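Activating signal cointegrator 1 complex subunit 2 (Homo sapiens, PDB 6YXQ) binds K63-linked polyubiquitin chains and recruits ASCC3 and ALKBH3 to sites of DNA damage, and takes part in the rescue of stalled ribosomes. Local coordinates at residues B[327-338]-B[350-361]. Residues are numbered along the deposited sequence; the frame is centred on the assembly and turned at random.
Sequences FHIILNQICLLP and FIEEFLQIFSSL
L331 and F354 meet at the middle of an antiparallel helical hairpin, formed by helices 306-340 and 348-359 in the mostly helical N-terminal part of ASCC2. The segment axes approach to 8.7 Å and make an angle of 144°, so the two helices splay apart from the C335-F350 end. With chi1 at -171°, the L331 side chain extends away from its own backbone N, and both methyls point across the interface. Its CD2 lies 3.6 Å from F354 CE2 and also meets the edge of the F358 ring. CD1 of L331 packs on I357 CD1. Within the second helix, F358 CE2 sits over one face of the F354 ring, towards its rim. At the wide end, F358 CZ lies at the edge of the F327 ring, near the plane of that ring, and F327 CE2 reaches L361 CD2 at 3.7 Å. F367 and Y371 add edge-to-face contacts to F327, tying the hairpin to helix 365-374. At the close end the wider pi-type turn 332-336 carries C335, whose SG rests against E353 CG at 3.8 Å. P338 finishes the contact with a CH-pi interaction: its CB stands 3.5 Å from the F350 ring centroid, 15° off the ring normal.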
loop_
_atom_site.group_PDB
_atom_site.type_symbol
_atom_site.label_atom_id
_atom_site.label_comp_id
_atom_site.label_asym_id
_atom_site.label_seq_id
_atom_site.Cartn_x
_atom_site.Cartn_y
_atom_site.Cartn_z
ATOM N N PHE B 327 15.098 -13.267 13.035
ATOM C CA PHE B 327 16.186 -13.545 13.971
ATOM C C PHE B 327 17.537 -13.471 13.275
ATOM O O PHE B 327 18.464 -12.794 13.745
ATOM C CB PHE B 327 15.986 -14.924 14.603
ATOM C CG PHE B 327 16.970 -15.250 15.703
ATOM C CD1 PHE B 327 18.244 -15.726 15.406
ATOM C CD2 PHE B 327 16.608 -15.113 17.035
ATOM C CE1 PHE B 327 19.145 -16.037 16.415
ATOM C CE2 PHE B 327 17.502 -15.430 18.052
ATOM C CZ PHE B 327 18.771 -15.889 17.744
ATOM N N HIS B 328 17.663 -14.157 12.140
ATOM C CA HIS B 328 18.956 -14.182 11.473
ATOM C C HIS B 328 19.318 -12.829 10.875
ATOM O O HIS B 328 20.498 -12.467 10.852
ATOM C CB HIS B 328 18.995 -15.251 10.393
ATOM C CG HIS B 328 20.350 -15.414 9.791
ATOM N ND1 HIS B 328 20.671 -14.933 8.542
ATOM C CD2 HIS B 328 21.482 -15.966 10.286
ATOM C CE1 HIS B 328 21.941 -15.198 8.286
ATOM N NE2 HIS B 328 22.456 -15.824 9.327
ATOM N N ILE B 329 18.334 -12.073 10.378
ATOM C CA ILE B 329 18.627 -10.752 9.827
ATOM C C ILE B 329 19.234 -9.862 10.905
ATOM O O ILE B 329 20.248 -9.184 10.682
ATOM C CB ILE B 329 17.358 -10.129 9.218
ATOM C CG1 ILE B 329 16.978 -10.832 7.920
ATOM C CG2 ILE B 329 17.550 -8.655 8.941
ATOM C CD1 ILE B 329 15.617 -10.430 7.400
ATOM N N ILE B 330 18.640 -9.887 12.103
ATOM C CA ILE B 330 19.151 -9.069 13.205
ATOM C C ILE B 330 20.547 -9.528 13.613
ATOM O O ILE B 330 21.471 -8.713 13.790
ATOM C CB ILE B 330 18.187 -9.109 14.401
ATOM C CG1 ILE B 330 16.812 -8.577 14.010
ATOM C CG2 ILE B 330 18.755 -8.298 15.537
ATOM C CD1 ILE B 330 15.793 -8.703 15.101
ATOM N N LEU B 331 20.709 -10.842 13.804
ATOM C CA LEU B 331 22.008 -11.389 14.174
ATOM C C LEU B 331 23.087 -10.954 13.189
ATOM O O LEU B 331 24.142 -10.445 13.586
ATOM C CB LEU B 331 21.922 -12.914 14.239
ATOM C CG LEU B 331 23.144 -13.630 14.810
ATOM C CD1 LEU B 331 23.273 -13.350 16.305
ATOM C CD2 LEU B 331 23.072 -15.121 14.538
ATOM N N ASN B 332 22.832 -11.152 11.893
ATOM C CA ASN B 332 23.805 -10.784 10.873
ATOM C C ASN B 332 24.128 -9.301 10.937
ATOM O O ASN B 332 25.304 -8.916 10.998
ATOM C CB ASN B 332 23.283 -11.157 9.488
ATOM C CG ASN B 332 24.266 -10.812 8.390
ATOM O OD1 ASN B 332 25.249 -11.521 8.175
ATOM N ND2 ASN B 332 24.014 -9.709 7.696
ATOM N N GLN B 333 23.089 -8.456 10.973
ATOM C CA GLN B 333 23.300 -7.016 10.887
ATOM C C GLN B 333 24.137 -6.495 12.049
ATOM O O GLN B 333 24.998 -5.629 11.857
ATOM C CB GLN B 333 21.959 -6.285 10.826
ATOM C CG GLN B 333 22.086 -4.781 10.637
ATOM C CD GLN B 333 22.416 -4.390 9.207
ATOM O OE1 GLN B 333 22.178 -5.153 8.271
ATOM N NE2 GLN B 333 22.968 -3.192 9.033
ATOM N N ILE B 334 23.918 -7.006 13.263
ATOM C CA ILE B 334 24.610 -6.417 14.410
ATOM C C ILE B 334 25.843 -7.193 14.866
ATOM O O ILE B 334 26.578 -6.693 15.734
ATOM C CB ILE B 334 23.653 -6.216 15.601
ATOM C CG1 ILE B 334 23.333 -7.550 16.258
ATOM C CG2 ILE B 334 22.394 -5.530 15.133
ATOM C CD1 ILE B 334 22.113 -7.503 17.118
ATOM N N CYS B 335 26.110 -8.379 14.310
ATOM C CA CYS B 335 27.306 -9.120 14.698
ATOM C C CYS B 335 28.100 -9.591 13.493
ATOM O O CYS B 335 29.308 -9.355 13.399
ATOM C CB CYS B 335 26.946 -10.346 15.536
ATOM S SG CYS B 335 26.145 -10.008 17.083
ATOM N N LEU B 336 27.428 -10.283 12.574
ATOM C CA LEU B 336 28.158 -10.968 11.517
ATOM C C LEU B 336 28.629 -9.982 10.463
ATOM O O LEU B 336 29.812 -9.964 10.108
ATOM C CB LEU B 336 27.280 -12.053 10.899
ATOM C CG LEU B 336 26.914 -13.201 11.833
ATOM C CD1 LEU B 336 26.051 -14.207 11.103
ATOM C CD2 LEU B 336 28.170 -13.854 12.341
ATOM N N LEU B 337 27.711 -9.154 9.959
ATOM C CA LEU B 337 28.079 -8.136 8.980
ATOM C C LEU B 337 29.147 -7.185 9.504
ATOM O O LEU B 337 30.111 -6.915 8.767
ATOM C CB LEU B 337 26.818 -7.395 8.526
ATOM C CG LEU B 337 26.906 -6.042 7.817
ATOM C CD1 LEU B 337 27.849 -6.070 6.629
ATOM C CD2 LEU B 337 25.516 -5.632 7.382
ATOM N N PRO B 338 29.061 -6.653 10.732
ATOM C CA PRO B 338 30.147 -5.784 11.224
ATOM C C PRO B 338 31.501 -6.462 11.287
ATOM O O PRO B 338 32.528 -5.784 11.166
ATOM C CB PRO B 338 29.666 -5.384 12.624
ATOM C CG PRO B 338 28.201 -5.521 12.567
ATOM C CD PRO B 338 27.930 -6.685 11.677
ATOM N N PHE B 350 31.358 -7.468 19.206
ATOM C CA PHE B 350 30.454 -8.161 18.288
ATOM C C PHE B 350 30.375 -9.647 18.617
ATOM O O PHE B 350 29.281 -10.227 18.720
ATOM C CB PHE B 350 30.933 -7.971 16.849
ATOM C CG PHE B 350 30.934 -6.546 16.385
ATOM C CD1 PHE B 350 29.798 -5.765 16.498
ATOM C CD2 PHE B 350 32.071 -5.991 15.816
ATOM C CE1 PHE B 350 29.797 -4.452 16.059
ATOM C CE2 PHE B 350 32.076 -4.682 15.377
ATOM C CZ PHE B 350 30.939 -3.910 15.499
ATOM N N ILE B 351 31.542 -10.278 18.771
ATOM C CA ILE B 351 31.620 -11.684 19.156
ATOM C C ILE B 351 30.889 -11.917 20.472
ATOM O O ILE B 351 30.120 -12.881 20.621
ATOM C CB ILE B 351 33.091 -12.118 19.247
ATOM C CG1 ILE B 351 33.726 -12.131 17.856
ATOM C CG2 ILE B 351 33.206 -13.473 19.915
ATOM C CD1 ILE B 351 35.212 -12.421 17.858
ATOM N N GLU B 352 31.127 -11.045 21.453
ATOM C CA GLU B 352 30.506 -11.239 22.757
ATOM C C GLU B 352 28.996 -11.094 22.667
ATOM O O GLU B 352 28.260 -11.807 23.354
ATOM C CB GLU B 352 31.085 -10.263 23.783
ATOM C CG GLU B 352 32.529 -10.555 24.212
ATOM C CD GLU B 352 32.774 -12.008 24.595
ATOM O OE1 GLU B 352 31.880 -12.645 25.194
ATOM O OE2 GLU B 352 33.875 -12.516 24.289
ATOM N N GLU B 353 28.513 -10.185 21.816
ATOM C CA GLU B 353 27.073 -10.031 21.662
ATOM C C GLU B 353 26.456 -11.294 21.078
ATOM O O GLU B 353 25.416 -11.768 21.554
ATOM C CB GLU B 353 26.758 -8.817 20.792
ATOM C CG GLU B 353 25.272 -8.653 20.536
ATOM C CD GLU B 353 24.834 -7.209 20.469
ATOM O OE1 GLU B 353 23.691 -6.923 20.892
ATOM O OE2 GLU B 353 25.625 -6.367 19.988
ATOM N N PHE B 354 27.089 -11.849 20.041
ATOM C CA PHE B 354 26.651 -13.131 19.488
ATOM C C PHE B 354 26.559 -14.204 20.577
ATOM O O PHE B 354 25.523 -14.880 20.740
ATOM C CB PHE B 354 27.635 -13.545 18.388
ATOM C CG PHE B 354 27.273 -14.811 17.666
ATOM C CD1 PHE B 354 27.485 -16.050 18.250
ATOM C CD2 PHE B 354 26.757 -14.763 16.385
ATOM C CE1 PHE B 354 27.165 -17.212 17.581
ATOM C CE2 PHE B 354 26.433 -15.923 15.709
ATOM C CZ PHE B 354 26.640 -17.148 16.307
ATOM N N LEU B 355 27.652 -14.373 21.328
ATOM C CA LEU B 355 27.701 -15.403 22.360
ATOM C C LEU B 355 26.615 -15.191 23.413
ATOM O O LEU B 355 25.962 -16.149 23.843
ATOM C CB LEU B 355 29.086 -15.418 23.003
ATOM C CG LEU B 355 30.269 -15.684 22.064
ATOM C CD1 LEU B 355 31.592 -15.514 22.798
ATOM C CD2 LEU B 355 30.176 -17.069 21.438
ATOM N N GLN B 356 26.409 -13.945 23.838
ATOM C CA GLN B 356 25.377 -13.651 24.825
ATOM C C GLN B 356 23.996 -14.018 24.297
ATOM O O GLN B 356 23.191 -14.649 24.999
ATOM C CB GLN B 356 25.438 -12.171 25.197
ATOM C CG GLN B 356 24.425 -11.734 26.234
ATOM C CD GLN B 356 24.884 -10.515 27.009
ATOM O OE1 GLN B 356 26.043 -10.422 27.419
ATOM N NE2 GLN B 356 23.977 -9.568 27.206
ATOM N N ILE B 357 23.702 -13.615 23.057
ATOM C CA ILE B 357 22.402 -13.915 22.468
ATOM C C ILE B 357 22.130 -15.409 22.526
ATOM O O ILE B 357 21.026 -15.836 22.885
ATOM C CB ILE B 357 22.321 -13.389 21.023
ATOM C CG1 ILE B 357 22.219 -11.868 21.003
ATOM C CG2 ILE B 357 21.120 -13.981 20.307
ATOM C CD1 ILE B 357 22.232 -11.293 19.608
ATOM N N PHE B 358 23.132 -16.232 22.194
ATOM C CA PHE B 358 22.843 -17.669 22.174
ATOM C C PHE B 358 22.818 -18.285 23.574
ATOM O O PHE B 358 22.003 -19.186 23.846
ATOM C CB PHE B 358 23.829 -18.388 21.259
ATOM C CG PHE B 358 23.447 -18.297 19.807
ATOM C CD1 PHE B 358 22.524 -19.174 19.267
ATOM C CD2 PHE B 358 23.965 -17.298 18.997
ATOM C CE1 PHE B 358 22.155 -19.077 17.938
ATOM C CE2 PHE B 358 23.596 -17.199 17.673
ATOM C CZ PHE B 358 22.692 -18.088 17.142
ATOM N N SER B 359 23.671 -17.796 24.477
ATOM C CA SER B 359 23.612 -18.241 25.862
ATOM C C SER B 359 22.241 -17.988 26.473
ATOM O O SER B 359 21.799 -18.747 27.344
ATOM C CB SER B 359 24.690 -17.531 26.674
ATOM O OG SER B 359 24.369 -16.157 26.837
ATOM N N SER B 360 21.555 -16.930 26.037
ATOM C CA SER B 360 20.265 -16.613 26.636
ATOM C C SER B 360 19.138 -17.505 26.134
ATOM O O SER B 360 18.037 -17.457 26.696
ATOM C CB SER B 360 19.905 -15.141 26.400
ATOM O OG SER B 360 20.031 -14.765 25.038
ATOM N N LEU B 361 19.379 -18.328 25.108
ATOM C CA LEU B 361 18.326 -19.194 24.591
ATOM C C LEU B 361 18.782 -20.640 24.432
ATOM O O LEU B 361 18.126 -21.410 23.723
ATOM C CB LEU B 361 17.785 -18.658 23.264
ATOM C CG LEU B 361 18.756 -18.092 22.230
ATOM C CD1 LEU B 361 19.599 -19.189 21.575
ATOM C CD2 LEU B 361 17.970 -17.330 21.177
#